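Local coordinates for protein aromatic-amino-acid transaminase TyrB (Burkholderia cenocepacia K56-2Valvano, PDB 4WD2) that probably catalyses the reversible, pyridoxal-phosphate-dependent transfer of amino groups between aromatic amino acids and 2-oxo acids, at residues Gly163-Asp168 / Val195-Gly200; Leu205-Glu210 / Ala240-Pro245. All coordinates share one frame; numbering follows the deposited sequence.

Contact 1 of 2, residues Gly163-Asp168 / Val195-Gly200; sequences GGLKFD and VDLDEG
The one aromatic ring here, that of F167, is met obliquely: L197 CD2 lies 4.2 Å from F167 CE1, and the two side chains cross at about a right angle. F167 CB points toward 195-200; CG is anti to the backbone N (chi1 -180°), and the ring atom CE1 makes the contact. The V195 methyls lie along the G163-G164 backbone. V195 CG2 comes to 3.2 Å from G163 O, a tight CH-to-oxygen approach. V195 CG1 sits 3.5 Å from G164 C and equally close to L165 CB. CG1 is anti to the backbone N and CG2 anti to the carbonyl carbon, and both touch 163-168. L165 CG is also anti to its backbone N (chi1 180°). The L165 and L197 side chains cross obliquely, and L165 CD2 meets L197 CD1 at 3.7 Å. Opposite D159 the chain forms a G1 beta bulge, made by G163, at phi 78°, and G164. No hydrogen bond joins the two segments. The polar groups turn elsewhere: G163 O accepts from Q352, V195 O bonds the Y157 hydroxyl, and D196 bonds the backbone N atoms of C189 and H190 and pairs with R353. The contact thus joins strand 164-165, outermost within this chain in the large sheet, to the loop entering helix 199-211 by van der Waals packing, mostly apolar, while the backbone and carboxylate are bonded elsewhere.

Contact 2 of 2, residues Leu205-Glu210 / Ala240-Pro245; sequences LIDVIE and ARRGVP
D207 OD1 accepts two hydrogen bonds, both from R242. NH1 and NH2 of R242 grip D207 OD1 end-on, each at 3.0 Å and each with a bent N-H...O angle of 144°. The oxygen lies close to the guanidinium plane. NH2 approaches along the anti lone pair of OD1, whereas NH1 comes from above the carboxylate plane. The two planes are 57° apart, so this is not a flat paired salt bridge. R242 NH2 also bonds E210 OE1 at 2.7 Å, again from above the carboxylate plane. E210 is extended, with CG anti to its backbone N (chi1 -179°), and so spans the distance to the arginine. Its other oxygen, OE2, accepts from two waters. One of these accepts from R242 NE; the other donates to R242 O. I206 CG2 lies over one guanidinium face, 3.6 Å from R242 NH1. Beside the salt-bridge network, V244 CG1 meets I209 CG2 at 3.9 Å, and V244 CG2 touches E210 CB at 4.1 Å. V244 follows G243, whose positive phi ends helix 234-241 in a Schellman motif. That helix is one of those linking strand 215-220 to 246-251. Helix 199-211 connects the adjacent parallel strands 182-186 and 215-220, a beta-alpha-beta crossover of the large sheet. R242 NH1 has a further salt bridge to E203, one turn before D207. The three carboxylates of helix 199-211 would be expected to keep R242 protonated, and its positive charge in turn to offset the repulsion among them and favour their ionised forms.

Overall arrangement
Both contacts use helix 199-211. Contact 1 packs the loop leading into its start, and contact 2 packs its later turns. Their centres are about 18 Å apart. They touch directly: L197 CD2 of contact 1 lies 3.9 Å from L205 CD2 of contact 2. L205 also packs on helix 167-175, which begins within contact 1. In sequence the two contacts follow one another, with no overlap. The start of the helix and the loop before it are thus tied to the strand 164-165, and its later turns to the connection entering strand 246-251. That strand precedes K254, which carries the pyridoxal phosphate as a Schiff base. P245 of contact 2 also packs on M9 of the second subunit.

Contact 1 of 2, residues Gly163-Asp168 / Val195-Gly200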
ATOM      1  N   GLY A 163     -33.103 -16.391   5.729  1.00 19.59           N
ATOM      2  CA  GLY A 163     -32.148 -16.098   4.682  1.00 15.97           C
ATOM      3  C   GLY A 163     -32.187 -14.608   4.434  1.00 14.64           C
ATOM      4  O   GLY A 163     -31.689 -14.123   3.417  1.00 13.52           O
ATOM      5  N   GLY A 164     -32.788 -13.887   5.381  1.00 14.60           N
ATOM      6  CA  GLY A 164     -32.994 -12.457   5.260  1.00 14.23           C
ATOM      7  C   GLY A 164     -32.337 -11.649   6.362  1.00 13.57           C
ATOM      8  O   GLY A 164     -31.258 -11.993   6.849  1.00 13.53           O
ATOM      9  N   LEU A 165     -32.990 -10.565   6.755  1.00 11.31           N
ATOM     10  CA  LEU A 165     -32.385  -9.603   7.667  1.00 15.19           C
ATOM     11  C   LEU A 165     -33.121  -9.503   9.003  1.00 16.55           C
ATOM     12  O   LEU A 165     -34.344  -9.386   9.041  1.00 17.65           O
ATOM     13  CB  LEU A 165     -32.341  -8.227   7.003  1.00 14.37           C
ATOM     14  CG  LEU A 165     -31.749  -7.071   7.806  1.00 13.67           C
ATOM     15  CD1 LEU A 165     -30.234  -7.159   7.831  1.00  9.25           C
ATOM     16  CD2 LEU A 165     -32.213  -5.758   7.205  1.00 11.71           C
ATOM     17  N   LYS A 166     -32.368  -9.553  10.098  1.00 15.67           N
ATOM     18  CA  LYS A 166     -32.929  -9.305  11.420  1.00 15.57           C
ATOM     19  C   LYS A 166     -32.905  -7.817  11.709  1.00 13.92           C
ATOM     20  O   LYS A 166     -32.158  -7.371  12.575  1.00 13.52           O
ATOM     21  CB  LYS A 166     -32.144 -10.040  12.507  1.00 17.13           C
ATOM     22  CG  LYS A 166     -32.007 -11.525  12.312  1.00 20.65           C
ATOM     23  CD  LYS A 166     -31.019 -12.097  13.322  1.00 23.41           C
ATOM     24  CE  LYS A 166     -31.715 -12.719  14.511  1.00 26.35           C
ATOM     25  NZ  LYS A 166     -31.976 -14.169  14.288  1.00 28.84           N
ATOM     26  N   PHE A 167     -33.710  -7.044  10.990  1.00 13.26           N
ATOM     27  CA  PHE A 167     -33.572  -5.601  11.076  1.00 12.90           C
ATOM     28  C   PHE A 167     -33.934  -5.018  12.437  1.00 13.86           C
ATOM     29  O   PHE A 167     -33.276  -4.093  12.906  1.00 14.20           O
ATOM     30  CB  PHE A 167     -34.406  -4.900  10.017  1.00 12.90           C
ATOM     31  CG  PHE A 167     -34.273  -3.415  10.079  1.00 12.65           C
ATOM     32  CD1 PHE A 167     -33.055  -2.812   9.790  1.00 11.98           C
ATOM     33  CD2 PHE A 167     -35.335  -2.622  10.477  1.00 13.46           C
ATOM     34  CE1 PHE A 167     -32.917  -1.437   9.870  1.00 11.62           C
ATOM     35  CE2 PHE A 167     -35.198  -1.251  10.555  1.00 13.07           C
ATOM     36  CZ  PHE A 167     -33.990  -0.663  10.248  1.00 11.57           C
ATOM     37  N   ASP A 168     -34.986  -5.537  13.065  1.00 15.90           N
ATOM     38  CA  ASP A 168     -35.376  -5.057  14.385  1.00 16.34           C
ATOM     39  C   ASP A 168     -34.245  -5.269  15.398  1.00 16.64           C
ATOM     40  O   ASP A 168     -33.931  -4.370  16.175  1.00 16.34           O
ATOM     41  CB  ASP A 168     -36.651  -5.752  14.876  1.00 17.53           C
ATOM     42  CG  ASP A 168     -37.904  -5.284  14.147  1.00 19.01           C
ATOM     43  OD1 ASP A 168     -37.869  -4.223  13.487  1.00 19.40           O
ATOM     44  OD2 ASP A 168     -38.934  -5.983  14.252  1.00 20.32           O
ATOM     45  N   VAL A 195     -27.543 -10.259   1.887  1.00 10.01           N
ATOM     46  CA  VAL A 195     -28.719  -9.634   2.489  1.00  8.95           C
ATOM     47  C   VAL A 195     -28.478  -8.130   2.674  1.00  8.74           C
ATOM     48  O   VAL A 195     -27.540  -7.724   3.359  1.00  6.94           O
ATOM     49  CB  VAL A 195     -29.082 -10.290   3.842  1.00  8.85           C
ATOM     50  CG1 VAL A 195     -30.198  -9.518   4.535  1.00  7.15           C
ATOM     51  CG2 VAL A 195     -29.495 -11.747   3.644  1.00  8.65           C
ATOM     52  N   ASP A 196     -29.332  -7.313   2.059  1.00 10.32           N
ATOM     53  CA  ASP A 196     -29.201  -5.852   2.127  1.00 10.40           C
ATOM     54  C   ASP A 196     -30.382  -5.180   2.823  1.00 11.14           C
ATOM     55  O   ASP A 196     -31.502  -5.686   2.795  1.00 11.21           O
ATOM     56  CB  ASP A 196     -29.063  -5.249   0.723  1.00  9.65           C
ATOM     57  CG  ASP A 196     -27.746  -5.595   0.052  1.00 11.06           C
ATOM     58  OD1 ASP A 196     -26.857  -6.151   0.730  1.00 10.84           O
ATOM     59  OD2 ASP A 196     -27.595  -5.289  -1.154  1.00 11.82           O
ATOM     60  N   LEU A 197     -30.132  -4.021   3.421  1.00 11.04           N
ATOM     61  CA  LEU A 197     -31.213  -3.170   3.905  1.00  9.19           C
ATOM     62  C   LEU A 197     -31.927  -2.541   2.718  1.00  9.58           C
ATOM     63  O   LEU A 197     -31.300  -2.292   1.685  1.00 10.26           O
ATOM     64  CB  LEU A 197     -30.682  -2.069   4.826  1.00  8.64           C
ATOM     65  CG  LEU A 197     -30.407  -2.337   6.310  1.00  8.29           C
ATOM     66  CD1 LEU A 197     -29.359  -3.434   6.500  1.00  7.72           C
ATOM     67  CD2 LEU A 197     -29.955  -1.046   6.975  1.00  6.95           C
ATOM     68  N   ASP A 198     -33.225  -2.272   2.853  1.00  7.92           N
ATOM     69  CA  ASP A 198     -33.900  -1.439   1.857  1.00  8.66           C
ATOM     70  C   ASP A 198     -33.794   0.027   2.288  1.00  8.51           C
ATOM     71  O   ASP A 198     -33.329   0.323   3.384  1.00  6.43           O
ATOM     72  CB  ASP A 198     -35.367  -1.863   1.643  1.00 10.68           C
ATOM     73  CG  ASP A 198     -36.220  -1.762   2.903  1.00 12.21           C
ATOM     74  OD1 ASP A 198     -36.226  -0.701   3.562  1.00 12.61           O
ATOM     75  OD2 ASP A 198     -36.910  -2.752   3.224  1.00 12.65           O
ATOM     76  N   GLU A 199     -34.208   0.938   1.416  1.00  7.19           N
ATOM     77  CA  GLU A 199     -34.024   2.370   1.654  1.00  7.11           C
ATOM     78  C   GLU A 199     -34.831   2.906   2.823  1.00  7.30           C
ATOM     79  O   GLU A 199     -34.472   3.926   3.403  1.00  7.87           O
ATOM     80  CB  GLU A 199     -34.362   3.151   0.389  1.00  8.28           C
ATOM     81  CG  GLU A 199     -33.371   2.860  -0.724  1.00 11.04           C
ATOM     82  CD  GLU A 199     -33.590   3.704  -1.956  1.00 12.64           C
ATOM     83  OE1 GLU A 199     -34.591   4.450  -2.004  1.00 13.78           O
ATOM     84  OE2 GLU A 199     -32.747   3.619  -2.872  1.00 12.42           O
ATOM     85  N   GLY A 200     -35.916   2.218   3.168  1.00  7.97           N
ATOM     86  CA  GLY A 200     -36.692   2.563   4.346  1.00  9.16           C
ATOM     87  C   GLY A 200     -35.957   2.175   5.619  1.00 10.21           C
ATOM     88  O   GLY A 200     -35.888   2.959   6.568  1.00 10.60           O
TER

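Contact 2 of 2, residues Leu205-Glu210 / Ala240-Pro245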
ATOM      1  N   LEU A 205     -32.254   3.439  10.238  1.00  8.44           N
ATOM      2  CA  LEU A 205     -30.937   3.226  10.814  1.00  9.41           C
ATOM      3  C   LEU A 205     -30.192   4.549  10.973  1.00  9.71           C
ATOM      4  O   LEU A 205     -29.533   4.768  11.982  1.00  8.74           O
ATOM      5  CB  LEU A 205     -30.118   2.263   9.957  1.00  9.28           C
ATOM      6  CG  LEU A 205     -28.738   1.926  10.526  1.00 10.46           C
ATOM      7  CD1 LEU A 205     -28.865   1.315  11.912  1.00 10.78           C
ATOM      8  CD2 LEU A 205     -27.980   0.988   9.593  1.00  9.44           C
ATOM      9  N   ILE A 206     -30.305   5.431   9.983  1.00 10.40           N
ATOM     10  CA  ILE A 206     -29.599   6.708  10.036  1.00  9.20           C
ATOM     11  C   ILE A 206     -30.182   7.599  11.136  1.00  9.39           C
ATOM     12  O   ILE A 206     -29.438   8.320  11.804  1.00  9.62           O
ATOM     13  CB  ILE A 206     -29.632   7.446   8.666  1.00 11.34           C
ATOM     14  CG1 ILE A 206     -28.857   6.640   7.612  1.00  9.96           C
ATOM     15  CG2 ILE A 206     -29.017   8.842   8.786  1.00  7.30           C
ATOM     16  CD1 ILE A 206     -29.086   7.087   6.174  1.00  9.50           C
ATOM     17  N   ASP A 207     -31.498   7.526  11.338  1.00  9.98           N
ATOM     18  CA  ASP A 207     -32.142   8.211  12.462  1.00 10.92           C
ATOM     19  C   ASP A 207     -31.395   7.928  13.766  1.00 12.72           C
ATOM     20  O   ASP A 207     -31.068   8.838  14.522  1.00 14.01           O
ATOM     21  CB  ASP A 207     -33.601   7.771  12.625  1.00 11.62           C
ATOM     22  CG  ASP A 207     -34.501   8.222  11.477  1.00 12.12           C
ATOM     23  OD1 ASP A 207     -34.125   9.137  10.710  1.00 13.00           O
ATOM     24  OD2 ASP A 207     -35.619   7.671  11.378  1.00 11.78           O
ATOM     25  N   VAL A 208     -31.145   6.648  14.012  1.00 13.05           N
ATOM     26  CA  VAL A 208     -30.467   6.177  15.214  1.00 13.18           C
ATOM     27  C   VAL A 208     -28.990   6.601  15.266  1.00 11.24           C
ATOM     28  O   VAL A 208     -28.523   7.138  16.272  1.00 10.78           O
ATOM     29  CB  VAL A 208     -30.565   4.635  15.319  1.00 13.26           C
ATOM     30  CG1 VAL A 208     -29.557   4.101  16.323  1.00 13.38           C
ATOM     31  CG2 VAL A 208     -31.986   4.219  15.686  1.00 14.03           C
ATOM     32  N   ILE A 209     -28.273   6.360  14.175  1.00  8.09           N
ATOM     33  CA  ILE A 209     -26.864   6.732  14.057  1.00  8.57           C
ATOM     34  C   ILE A 209     -26.648   8.223  14.333  1.00  9.81           C
ATOM     35  O   ILE A 209     -25.732   8.606  15.074  1.00  9.19           O
ATOM     36  CB  ILE A 209     -26.325   6.362  12.654  1.00  9.68           C
ATOM     37  CG1 ILE A 209     -26.170   4.839  12.549  1.00  9.33           C
ATOM     38  CG2 ILE A 209     -24.998   7.059  12.362  1.00  9.32           C
ATOM     39  CD1 ILE A 209     -26.036   4.336  11.121  1.00  8.32           C
ATOM     40  N   GLU A 210     -27.508   9.056  13.752  1.00  8.76           N
ATOM     41  CA  GLU A 210     -27.483  10.490  14.000  1.00 10.47           C
ATOM     42  C   GLU A 210     -27.777  10.818  15.468  1.00 11.32           C
ATOM     43  O   GLU A 210     -27.014  11.536  16.121  1.00 13.86           O
ATOM     44  CB  GLU A 210     -28.499  11.196  13.091  1.00 12.02           C
ATOM     45  CG  GLU A 210     -28.536  12.695  13.241  1.00 13.03           C
ATOM     46  CD  GLU A 210     -29.504  13.349  12.272  1.00 14.71           C
ATOM     47  OE1 GLU A 210     -30.598  12.787  12.061  1.00 16.34           O
ATOM     48  OE2 GLU A 210     -29.164  14.411  11.708  1.00 15.17           O
ATOM     49  N   ALA A 240     -24.622  11.580   4.077  1.00  8.60           N
ATOM     50  CA  ALA A 240     -23.964  12.850   3.799  1.00  9.68           C
ATOM     51  C   ALA A 240     -24.949  14.015   3.620  1.00 10.65           C
ATOM     52  O   ALA A 240     -24.670  15.134   4.059  1.00 11.52           O
ATOM     53  CB  ALA A 240     -23.071  12.717   2.569  1.00  9.57           C
ATOM     54  N   ARG A 241     -26.094  13.772   2.985  1.00  9.50           N
ATOM     55  CA  ARG A 241     -27.102  14.825   2.857  1.00  9.33           C
ATOM     56  C   ARG A 241     -27.614  15.275   4.227  1.00 10.52           C
ATOM     57  O   ARG A 241     -27.999  16.433   4.416  1.00 10.63           O
ATOM     58  CB  ARG A 241     -28.281  14.356   1.996  1.00  8.89           C
ATOM     59  CG  ARG A 241     -28.078  14.523   0.483  1.00  9.18           C
ATOM     60  CD  ARG A 241     -29.371  14.235  -0.282  1.00  7.94           C
ATOM     61  NE  ARG A 241     -29.816  12.847  -0.135  1.00  8.55           N
ATOM     62  CZ  ARG A 241     -29.495  11.859  -0.973  1.00  8.48           C
ATOM     63  NH1 ARG A 241     -28.718  12.096  -2.023  1.00  8.28           N
ATOM     64  NH2 ARG A 241     -29.951  10.628  -0.761  1.00  6.91           N
ATOM     65  N   ARG A 242     -27.614  14.352   5.182  1.00 10.12           N
ATOM     66  CA  ARG A 242     -28.168  14.633   6.498  1.00 10.88           C
ATOM     67  C   ARG A 242     -27.091  15.117   7.465  1.00 11.39           C
ATOM     68  O   ARG A 242     -27.357  15.342   8.645  1.00 12.10           O
ATOM     69  CB  ARG A 242     -28.877  13.388   7.046  1.00 10.12           C
ATOM     70  CG  ARG A 242     -30.173  13.065   6.295  1.00  9.87           C
ATOM     71  CD  ARG A 242     -30.878  11.836   6.858  1.00  8.94           C
ATOM     72  NE  ARG A 242     -31.182  11.988   8.280  1.00 10.68           N
ATOM     73  CZ  ARG A 242     -31.886  11.117   8.998  1.00 11.35           C
ATOM     74  NH1 ARG A 242     -32.362  10.018   8.426  1.00  7.72           N
ATOM     75  NH2 ARG A 242     -32.106  11.346  10.289  1.00 11.23           N
ATOM     76  N   GLY A 243     -25.875  15.268   6.954  1.00 10.18           N
ATOM     77  CA  GLY A 243     -24.779  15.847   7.714  1.00 11.35           C
ATOM     78  C   GLY A 243     -24.141  14.941   8.752  1.00 14.06           C
ATOM     79  O   GLY A 243     -23.492  15.414   9.683  1.00 17.49           O
ATOM     80  N   VAL A 244     -24.315  13.635   8.602  1.00 13.15           N
ATOM     81  CA  VAL A 244     -23.785  12.685   9.576  1.00 12.52           C
ATOM     82  C   VAL A 244     -22.297  12.429   9.328  1.00 12.41           C
ATOM     83  O   VAL A 244     -21.897  12.176   8.190  1.00 13.30           O
ATOM     84  CB  VAL A 244     -24.573  11.351   9.529  1.00 10.41           C
ATOM     85  CG1 VAL A 244     -23.996  10.337  10.511  1.00 10.26           C
ATOM     86  CG2 VAL A 244     -26.051  11.603   9.831  1.00 10.72           C
ATOM     87  N   PRO A 245     -21.469  12.521  10.389  1.00 11.27           N
ATOM     88  CA  PRO A 245     -20.044  12.172  10.292  1.00 11.42           C
ATOM     89  C   PRO A 245     -19.864  10.749   9.791  1.00 11.55           C
ATOM     90  O   PRO A 245     -20.192   9.809  10.511  1.00 12.18           O
ATOM     91  CB  PRO A 245     -19.541  12.305  11.738  1.00 11.86           C
ATOM     92  CG  PRO A 245     -20.794  12.222  12.590  1.00 12.12           C
ATOM     93  CD  PRO A 245     -21.838  12.922  11.759  1.00 10.86           C
TER
HETATM   94  O   HOH W   1     -31.062  14.376   9.562  1.00 12.39           O
HETATM   95  O   HOH W   2     -26.899  15.219  11.160  1.00 19.75           O